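Local coordinates for protein allantoin racemase (PDB 5LG5) that interconverts the two enantiomers of allantoin and probably also racemises other 5-monosubstituted hydantoins, at residues I3-V8 against A70-G75; L35-G40 against A54-D59; S111-L116 against E174-G179. One frame throughout, in Å; residues are numbered along the deposited sequence.

Interaction 1. Residues I3-V8 against A70-G75; sequences ILVVNV and AVIQAG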
loop_
_atom_site.group_PDB
_atom_site.type_symbol
_atom_site.label_atom_id
_atom_site.label_comp_id
_atom_site.label_asym_id
_atom_site.label_seq_id
_atom_site.Cartn_x
_atom_site.Cartn_y
_atom_site.Cartn_z
ATOM N N ILE E 3 14.816 31.993 12.779
ATOM C CA ILE E 3 14.278 31.072 11.791
ATOM C C ILE E 3 14.084 31.798 10.478
ATOM O O ILE E 3 13.407 32.831 10.437
ATOM C CB ILE E 3 12.918 30.476 12.249
ATOM C CG1 ILE E 3 13.050 29.841 13.642
ATOM C CG2 ILE E 3 12.397 29.460 11.261
ATOM C CD1 ILE E 3 11.746 29.257 14.160
ATOM N N LEU E 4 14.715 31.291 9.419
ATOM C CA LEU E 4 14.471 31.788 8.068
ATOM C C LEU E 4 13.182 31.174 7.570
ATOM O O LEU E 4 12.955 29.977 7.732
ATOM C CB LEU E 4 15.606 31.454 7.091
ATOM C CG LEU E 4 16.972 32.158 7.117
ATOM C CD1 LEU E 4 17.268 32.850 8.429
ATOM C CD2 LEU E 4 18.098 31.216 6.721
ATOM N N VAL E 5 12.319 32.023 7.027
ATOM C CA VAL E 5 11.090 31.597 6.406
ATOM C C VAL E 5 11.187 32.000 4.947
ATOM O O VAL E 5 11.124 33.181 4.625
ATOM C CB VAL E 5 9.899 32.242 7.107
ATOM C CG1 VAL E 5 8.589 31.736 6.520
ATOM C CG2 VAL E 5 9.975 31.925 8.596
ATOM N N VAL E 6 11.385 31.021 4.069
ATOM C CA VAL E 6 11.736 31.313 2.688
ATOM C C VAL E 6 10.570 31.079 1.747
ATOM O O VAL E 6 10.017 29.983 1.663
ATOM C CB VAL E 6 12.946 30.477 2.236
ATOM C CG1 VAL E 6 13.461 30.977 0.904
ATOM C CG2 VAL E 6 14.046 30.560 3.277
ATOM N N ASN E 7 10.170 32.140 1.067
ATOM C CA ASN E 7 9.143 32.053 0.048
ATOM C C ASN E 7 9.706 31.188 -1.075
ATOM O O ASN E 7 10.918 31.208 -1.326
ATOM C CB ASN E 7 8.835 33.464 -0.442
ATOM C CG ASN E 7 7.606 33.542 -1.334
ATOM O OD1 ASN E 7 6.968 32.535 -1.655
ATOM N ND2 ASN E 7 7.287 34.760 -1.762
ATOM N N VAL E 8 8.866 30.413 -1.749
ATOM C CA VAL E 8 9.379 29.598 -2.845
ATOM C C VAL E 8 9.328 30.407 -4.126
ATOM O O VAL E 8 10.042 30.104 -5.099
ATOM C CB VAL E 8 8.597 28.284 -3.034
ATOM C CG1 VAL E 8 8.933 27.293 -1.905
ATOM C CG2 VAL E 8 7.094 28.562 -3.084
ATOM N N ALA E 70 17.090 27.426 12.291
ATOM C CA ALA E 70 16.155 26.574 11.591
ATOM C C ALA E 70 15.745 27.284 10.325
ATOM O O ALA E 70 15.941 28.500 10.191
ATOM C CB ALA E 70 14.929 26.280 12.466
ATOM N N VAL E 71 15.196 26.524 9.384
ATOM C CA VAL E 71 14.725 27.086 8.133
ATOM C C VAL E 71 13.360 26.524 7.810
ATOM O O VAL E 71 13.123 25.312 7.931
ATOM C CB VAL E 71 15.695 26.794 6.954
ATOM C CG1 VAL E 71 15.076 27.259 5.631
ATOM C CG2 VAL E 71 17.056 27.465 7.184
ATOM N N ILE E 72 12.445 27.409 7.427
ATOM C CA ILE E 72 11.123 26.996 6.973
ATOM C C ILE E 72 10.997 27.274 5.499
ATOM O O ILE E 72 11.238 28.408 5.063
ATOM C CB ILE E 72 9.986 27.737 7.687
ATOM C CG1 ILE E 72 9.929 27.380 9.174
ATOM C CG2 ILE E 72 8.653 27.396 7.026
ATOM C CD1 ILE E 72 8.939 28.263 9.959
ATOM N N GLN E 73 10.638 26.252 4.728
ATOM C CA GLN E 73 10.352 26.456 3.322
ATOM C C GLN E 73 8.855 26.686 3.150
ATOM O O GLN E 73 8.040 25.787 3.383
ATOM C CB GLN E 73 10.851 25.291 2.462
ATOM C CG GLN E 73 10.472 25.451 0.999
ATOM C CD GLN E 73 11.302 24.598 0.071
ATOM O OE1 GLN E 73 12.517 24.482 0.232
ATOM N NE2 GLN E 73 10.652 24.002 -0.915
ATOM N N ALA E 74 8.509 27.911 2.762
ATOM C CA ALA E 74 7.124 28.361 2.778
ATOM C C ALA E 74 6.521 28.276 1.397
ATOM O O ALA E 74 6.232 29.295 0.761
ATOM C CB ALA E 74 7.028 29.786 3.306
ATOM N N GLY E 75 6.367 27.057 0.916
ATOM C CA GLY E 75 5.647 26.825 -0.318
ATOM C C GLY E 75 4.942 25.504 -0.158
ATOM O O GLY E 75 5.461 24.594 0.500
HETATM O O HOH W 1 4.894 31.114 -1.306
#

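Interaction 2. Residues L35-G40 against A54-D59; sequences LTPYFG and AIAVMD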
loop_
_atom_site.group_PDB
_atom_site.type_symbol
_atom_site.label_atom_id
_atom_site.label_comp_id
_atom_site.label_asym_id
_atom_site.label_seq_id
_atom_site.Cartn_x
_atom_site.Cartn_y
_atom_site.Cartn_z
ATOM N N LEU E 35 12.706 35.486 3.680
ATOM C CA LEU E 35 13.596 35.604 2.526
ATOM C C LEU E 35 12.868 35.341 1.218
ATOM O O LEU E 35 12.041 34.429 1.121
ATOM C CB LEU E 35 14.784 34.655 2.664
ATOM C CG LEU E 35 15.675 34.843 3.886
ATOM C CD1 LEU E 35 16.783 33.822 3.849
ATOM C CD2 LEU E 35 16.244 36.277 3.910
ATOM N N THR E 36 13.186 36.149 0.212
ATOM C CA THR E 36 12.693 35.946 -1.144
ATOM C C THR E 36 13.870 35.481 -1.991
ATOM O O THR E 36 14.930 36.099 -1.955
ATOM C CB THR E 36 12.115 37.251 -1.725
ATOM O OG1 THR E 36 11.093 37.755 -0.847
ATOM C CG2 THR E 36 11.522 37.007 -3.113
ATOM N N PRO E 37 13.706 34.372 -2.737
ATOM C CA PRO E 37 14.819 33.868 -3.558
ATOM C C PRO E 37 15.279 34.897 -4.583
ATOM O O PRO E 37 14.472 35.743 -4.959
ATOM C CB PRO E 37 14.200 32.667 -4.290
ATOM C CG PRO E 37 13.065 32.228 -3.405
ATOM C CD PRO E 37 12.515 33.511 -2.825
ATOM N N TYR E 38 16.528 34.816 -5.038
ATOM C CA TYR E 38 17.062 35.801 -5.976
ATOM C C TYR E 38 16.548 35.556 -7.390
ATOM O O TYR E 38 16.655 36.427 -8.257
ATOM C CB TYR E 38 18.589 35.764 -5.994
ATOM C CG TYR E 38 19.246 36.178 -4.705
ATOM C CD1 TYR E 38 20.383 35.522 -4.255
ATOM C CD2 TYR E 38 18.744 37.227 -3.944
ATOM C CE1 TYR E 38 21.001 35.888 -3.084
ATOM C CE2 TYR E 38 19.359 37.602 -2.756
ATOM C CZ TYR E 38 20.487 36.927 -2.338
ATOM O OH TYR E 38 21.117 37.274 -1.167
ATOM N N PHE E 39 16.015 34.359 -7.630
ATOM C CA PHE E 39 15.420 34.044 -8.928
ATOM C C PHE E 39 14.274 33.043 -8.795
ATOM O O PHE E 39 13.964 32.576 -7.688
ATOM C CB PHE E 39 16.470 33.547 -9.919
ATOM C CG PHE E 39 17.138 32.273 -9.507
ATOM C CD1 PHE E 39 18.224 32.291 -8.644
ATOM C CD2 PHE E 39 16.682 31.053 -9.997
ATOM C CE1 PHE E 39 18.850 31.111 -8.267
ATOM C CE2 PHE E 39 17.299 29.864 -9.633
ATOM C CZ PHE E 39 18.385 29.892 -8.763
ATOM N N GLY E 40 13.640 32.736 -9.924
ATOM C CA GLY E 40 12.488 31.848 -9.949
ATOM C C GLY E 40 11.225 32.519 -10.458
ATOM O O GLY E 40 11.261 33.671 -10.900
ATOM N N ALA E 54 13.117 25.010 -6.109
ATOM C CA ALA E 54 13.988 24.213 -5.234
ATOM C C ALA E 54 15.400 24.773 -5.175
ATOM O O ALA E 54 15.946 24.999 -4.100
ATOM C CB ALA E 54 14.038 22.743 -5.697
ATOM N N ILE E 55 15.976 25.003 -6.345
ATOM C CA ILE E 55 17.343 25.505 -6.449
ATOM C C ILE E 55 17.442 26.936 -5.976
ATOM O O ILE E 55 18.405 27.319 -5.317
ATOM C CB ILE E 55 17.859 25.435 -7.907
ATOM C CG1 ILE E 55 17.993 23.985 -8.327
ATOM C CG2 ILE E 55 19.232 26.075 -8.019
ATOM C CD1 ILE E 55 18.784 23.210 -7.303
ATOM N N ALA E 56 16.444 27.729 -6.348
ATOM C CA ALA E 56 16.386 29.129 -5.943
ATOM C C ALA E 56 16.400 29.264 -4.431
ATOM O O ALA E 56 17.132 30.090 -3.890
ATOM C CB ALA E 56 15.147 29.790 -6.524
ATOM N N VAL E 57 15.588 28.450 -3.756
ATOM C CA VAL E 57 15.488 28.502 -2.299
ATOM C C VAL E 57 16.807 28.087 -1.659
ATOM O O VAL E 57 17.305 28.739 -0.740
ATOM C CB VAL E 57 14.313 27.615 -1.780
ATOM C CG1 VAL E 57 14.417 27.384 -0.275
ATOM C CG2 VAL E 57 12.959 28.250 -2.141
ATOM N N MET E 58 17.372 26.992 -2.156
ATOM C CA MET E 58 18.669 26.520 -1.681
ATOM C C MET E 58 19.741 27.595 -1.847
ATOM O O MET E 58 20.506 27.889 -0.925
ATOM C CB MET E 58 19.069 25.239 -2.428
ATOM C CG MET E 58 18.362 23.979 -1.947
ATOM S SD MET E 58 18.928 22.504 -2.835
ATOM C CE MET E 58 17.481 22.231 -3.841
ATOM N N ASP E 59 19.756 28.195 -3.027
ATOM C CA ASP E 59 20.645 29.315 -3.329
ATOM C C ASP E 59 20.481 30.472 -2.326
ATOM O O ASP E 59 21.453 30.977 -1.752
ATOM C CB ASP E 59 20.363 29.793 -4.762
ATOM C CG ASP E 59 21.212 30.995 -5.165
ATOM O OD1 ASP E 59 20.660 32.105 -5.377
ATOM O OD2 ASP E 59 22.436 30.810 -5.290
HETATM O O HOH W 2 17.892 32.544 -4.956
#

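Interaction 3. Residues S111-L116 against E174-G179; sequences SVVTTL and EVICLG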
loop_
_atom_site.group_PDB
_atom_site.type_symbol
_atom_site.label_atom_id
_atom_site.label_comp_id
_atom_site.label_asym_id
_atom_site.label_seq_id
_atom_site.Cartn_x
_atom_site.Cartn_y
_atom_site.Cartn_z
ATOM N N SER E 111 -7.890 17.344 4.683
ATOM C CA SER E 111 -7.852 17.655 3.256
ATOM C C SER E 111 -7.048 18.914 3.026
ATOM O O SER E 111 -6.975 19.795 3.883
ATOM C CB SER E 111 -9.260 17.805 2.644
ATOM O OG SER E 111 -9.883 16.547 2.438
ATOM N N VAL E 112 -6.409 18.979 1.874
ATOM C CA VAL E 112 -5.660 20.150 1.505
ATOM C C VAL E 112 -6.427 20.911 0.444
ATOM O O VAL E 112 -6.893 20.323 -0.525
ATOM C CB VAL E 112 -4.270 19.750 0.964
ATOM C CG1 VAL E 112 -3.461 20.993 0.599
ATOM C CG2 VAL E 112 -3.532 18.881 1.995
ATOM N N VAL E 113 -6.576 22.213 0.628
ATOM C CA VAL E 113 -7.177 23.029 -0.410
ATOM C C VAL E 113 -6.086 23.867 -1.026
ATOM O O VAL E 113 -5.456 24.670 -0.343
ATOM C CB VAL E 113 -8.291 23.953 0.110
ATOM C CG1 VAL E 113 -8.774 24.846 -1.022
ATOM C CG2 VAL E 113 -9.441 23.134 0.700
ATOM N N THR E 114 -5.831 23.665 -2.311
ATOM C CA THR E 114 -4.766 24.420 -2.953
ATOM C C THR E 114 -5.364 25.369 -3.982
ATOM O O THR E 114 -6.582 25.615 -3.986
ATOM C CB THR E 114 -3.671 23.487 -3.582
ATOM O OG1 THR E 114 -2.556 24.261 -4.050
ATOM C CG2 THR E 114 -4.232 22.651 -4.721
ATOM N N THR E 115 -4.490 25.892 -4.838
ATOM C CA THR E 115 -4.830 26.892 -5.836
ATOM C C THR E 115 -5.311 26.266 -7.132
ATOM O O THR E 115 -6.515 26.132 -7.369
ATOM C CB THR E 115 -3.591 27.732 -6.145
ATOM O OG1 THR E 115 -2.461 26.853 -6.302
ATOM C CG2 THR E 115 -3.327 28.701 -4.999
ATOM N N LEU E 116 -4.354 25.896 -7.977
ATOM C CA LEU E 116 -4.652 25.332 -9.280
ATOM C C LEU E 116 -4.730 23.810 -9.278
ATOM O O LEU E 116 -4.038 23.125 -8.509
ATOM C CB LEU E 116 -3.615 25.796 -10.295
ATOM C CG LEU E 116 -3.632 27.312 -10.550
ATOM C CD1 LEU E 116 -2.669 27.666 -11.671
ATOM C CD2 LEU E 116 -5.031 27.802 -10.868
ATOM N N GLU E 174 -11.800 16.146 8.220
ATOM C CA GLU E 174 -12.189 16.635 9.531
ATOM C C GLU E 174 -11.375 17.860 9.864
ATOM O O GLU E 174 -11.690 18.610 10.790
ATOM C CB GLU E 174 -11.993 15.547 10.575
ATOM C CG GLU E 174 -12.771 14.296 10.221
ATOM C CD GLU E 174 -12.724 13.258 11.297
ATOM O OE1 GLU E 174 -12.042 13.502 12.320
ATOM O OE2 GLU E 174 -13.380 12.201 11.123
ATOM N N VAL E 175 -10.315 18.051 9.090
ATOM C CA VAL E 175 -9.443 19.201 9.232
ATOM C C VAL E 175 -9.079 19.711 7.855
ATOM O O VAL E 175 -8.913 18.925 6.913
ATOM C CB VAL E 175 -8.150 18.842 10.015
ATOM C CG1 VAL E 175 -7.254 20.075 10.186
ATOM C CG2 VAL E 175 -8.488 18.236 11.374
ATOM N N ILE E 176 -8.966 21.028 7.730
ATOM C CA ILE E 176 -8.554 21.611 6.468
ATOM C C ILE E 176 -7.149 22.154 6.591
ATOM O O ILE E 176 -6.828 22.822 7.566
ATOM C CB ILE E 176 -9.480 22.753 6.039
ATOM C CG1 ILE E 176 -10.921 22.243 5.913
ATOM C CG2 ILE E 176 -8.990 23.341 4.745
ATOM C CD1 ILE E 176 -11.139 21.240 4.778
ATOM N N CYS E 177 -6.298 21.832 5.619
ATOM C CA CYS E 177 -4.989 22.467 5.504
ATOM C C CYS E 177 -4.985 23.470 4.368
ATOM O O CYS E 177 -5.441 23.159 3.270
ATOM C CB CYS E 177 -3.880 21.424 5.258
ATOM S SG CYS E 177 -3.636 20.234 6.593
ATOM N N LEU E 178 -4.490 24.672 4.636
ATOM C CA LEU E 178 -4.230 25.636 3.571
ATOM C C LEU E 178 -3.154 25.065 2.659
ATOM O O LEU E 178 -2.128 24.575 3.138
ATOM C CB LEU E 178 -3.769 26.963 4.163
ATOM C CG LEU E 178 -4.810 27.562 5.112
ATOM C CD1 LEU E 178 -4.407 28.966 5.548
ATOM C CD2 LEU E 178 -6.182 27.568 4.462
ATOM N N GLY E 179 -3.374 25.122 1.350
ATOM C CA GLY E 179 -2.484 24.435 0.426
ATOM C C GLY E 179 -1.748 25.406 -0.466
ATOM O O GLY E 179 -1.489 25.122 -1.645
#

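Interaction 1. Residues I3-V8 against A70-G75
Leu4 and Val6 supply every rung of the ladder to Ala70-Ala74. Leu4 N donates to Ala70 O at 3.1 Å, while Leu4 O accepts from Ile72 N. Val6 N then bonds to Ile72 O (2.8 Å, nearly straight at 173°), and Val6 O takes Ala74 N at 2.8 Å. Ile3, Val5 and Asn7 bond by their backbones to strand 31-35. At the C-terminal end the ladder opens: Val8 N lies 3.8 Å from Ala74 O, and a water donates to that oxygen and to Asn7 OD1 (a short 2.5 Å). Asn7 OD1 also accepts from Asn9 N, Asn7 ND2 bonds to Thr15, and Gln73 NE2 is held by His79 O. The isopropyl group of Val8 closes this end: CG1, anti to the carbonyl carbon (chi1 -73°), meets Gln73 CG at 3.8 Å, and CG2 reaches Gly75 CA at 3.6 Å. An alanine here would probably open a gap over Gly75 and leave the stem of Gln73 freer to shift. Helices 12-25 and 201-214 pack on the face bearing Ile3, Val5, Ile72 and Ala74, and helix 47-63 on that of Val6 and Gln73, the layering of a doubly wound parallel α/β sheet.

Interaction 2. Residues L35-G40 against A54-D59
Ala56 meets the ring of Phe39 in a CH-pi contact, its CB 3.9 Å from the ring centroid and 16° off the normal. Phe39 CG sits between its own backbone N and carbonyl carbon (chi1 63°), the crowded position. The ring's end lies nearer the helix than CB. Two groups stand at the edge of that ring: Ile55 CG2, 4.0 Å from Phe39 CZ, and Asp59 OD1, 3.6 Å from Phe39 CE1. The carboxylate plane of Asp59 is turned 49° from the ring plane.

Aliphatic packing is carried by Pro37, whose CB touches Ala56 CB at 3.8 Å. Its CG reaches more loosely to Val57 CG2, the two side chains lying side by side and pointing the same way. The pieces so joined are the loop leaving strand 31-35 and the middle of helix 47-63, the helix that leads back to parallel strand 70-74 in this α/β fold.

Polar contact runs through one link, a water that accepts from Tyr38 N at 2.7 Å and donates to Ala56 O and to Asp59 OD1 (2.8 Å). It thus ties the loop to a main-chain carbonyl and a side chain about one turn apart on the helix.

A second subunit borders this contact: Gly40, on the short strand 40-41, pairs with it in an antiparallel ladder, while Phe39 and Ile55 pack on Trp236 and Ile55 of that subunit, respectively.

Interaction 3. Residues S111-L116 against E174-G179
Thr114 turns its hydroxyl to the carbonyl of Gly179 on the neighbouring strand: OG1 stands anti to its backbone N (chi1 -173°) and donates to Gly179 O at 2.8 Å, tilted 28° from the carbonyl plane. The same OG1 is bonded to Thr119 OG1, so two partners grip it. On the same face of the sheet Val112 spreads its two methyls over the partner strand. CG1 rests on Gly179 CA at 3.6 Å, and CG2 comes to within 4.2 Å of Cys177 CB. A side chain at Gly179 would run into Val112 CG1 and Val113 O, which makes the bare alpha carbon part of the fit.

The backbones carry these groups as parallel neighbours in the second four-stranded sheet of the racemase fold, whose strand order, 2-1-3-4, matches that of the first. Ser111 N bonds to Val175 O, Cys177 N to Ser111 O at 2.8 Å, and Val113 N to Cys177 O at 3.0 Å. The last rung, Gly179 N to Val113 O, is weak because it is sharply bent, and the Thr114 hydroxyl bond lies just beyond it.

On the other face Val113 and Ile176 cross obliquely, CG2 against CG2 at 4.1 Å. Helix 153-171 packs on this pair through Ile160, Gln163 and Ala164, whereas Leu127 and Ile123 of helix 120-129 lie against Val112 and Thr114 respectively. Ser111 OG is bound to Ser138 OG of strand 136-141.

In the fold
Interactions 1 and 2 belong to one parallel sheet and its helical cover. Their centres lie 10 Å apart, and they touch where strand 2-7 borders strand 31-35 and where helix 47-63 packs over the sheet against Gln73. Along the chain, interaction 2 falls between the two strands that interaction 1 pairs. Interaction 3 comes later, in the second sheet, with its centre about 19 Å from that of interaction 1 and about 24 Å from that of interaction 2, on the opposite side of the chain's centre from the latter. Each sheet pairs its two central strands in the same way, so the chain builds the same topology twice, consistent with the paired α/β domains of the Asp/Glu racemase superfamily.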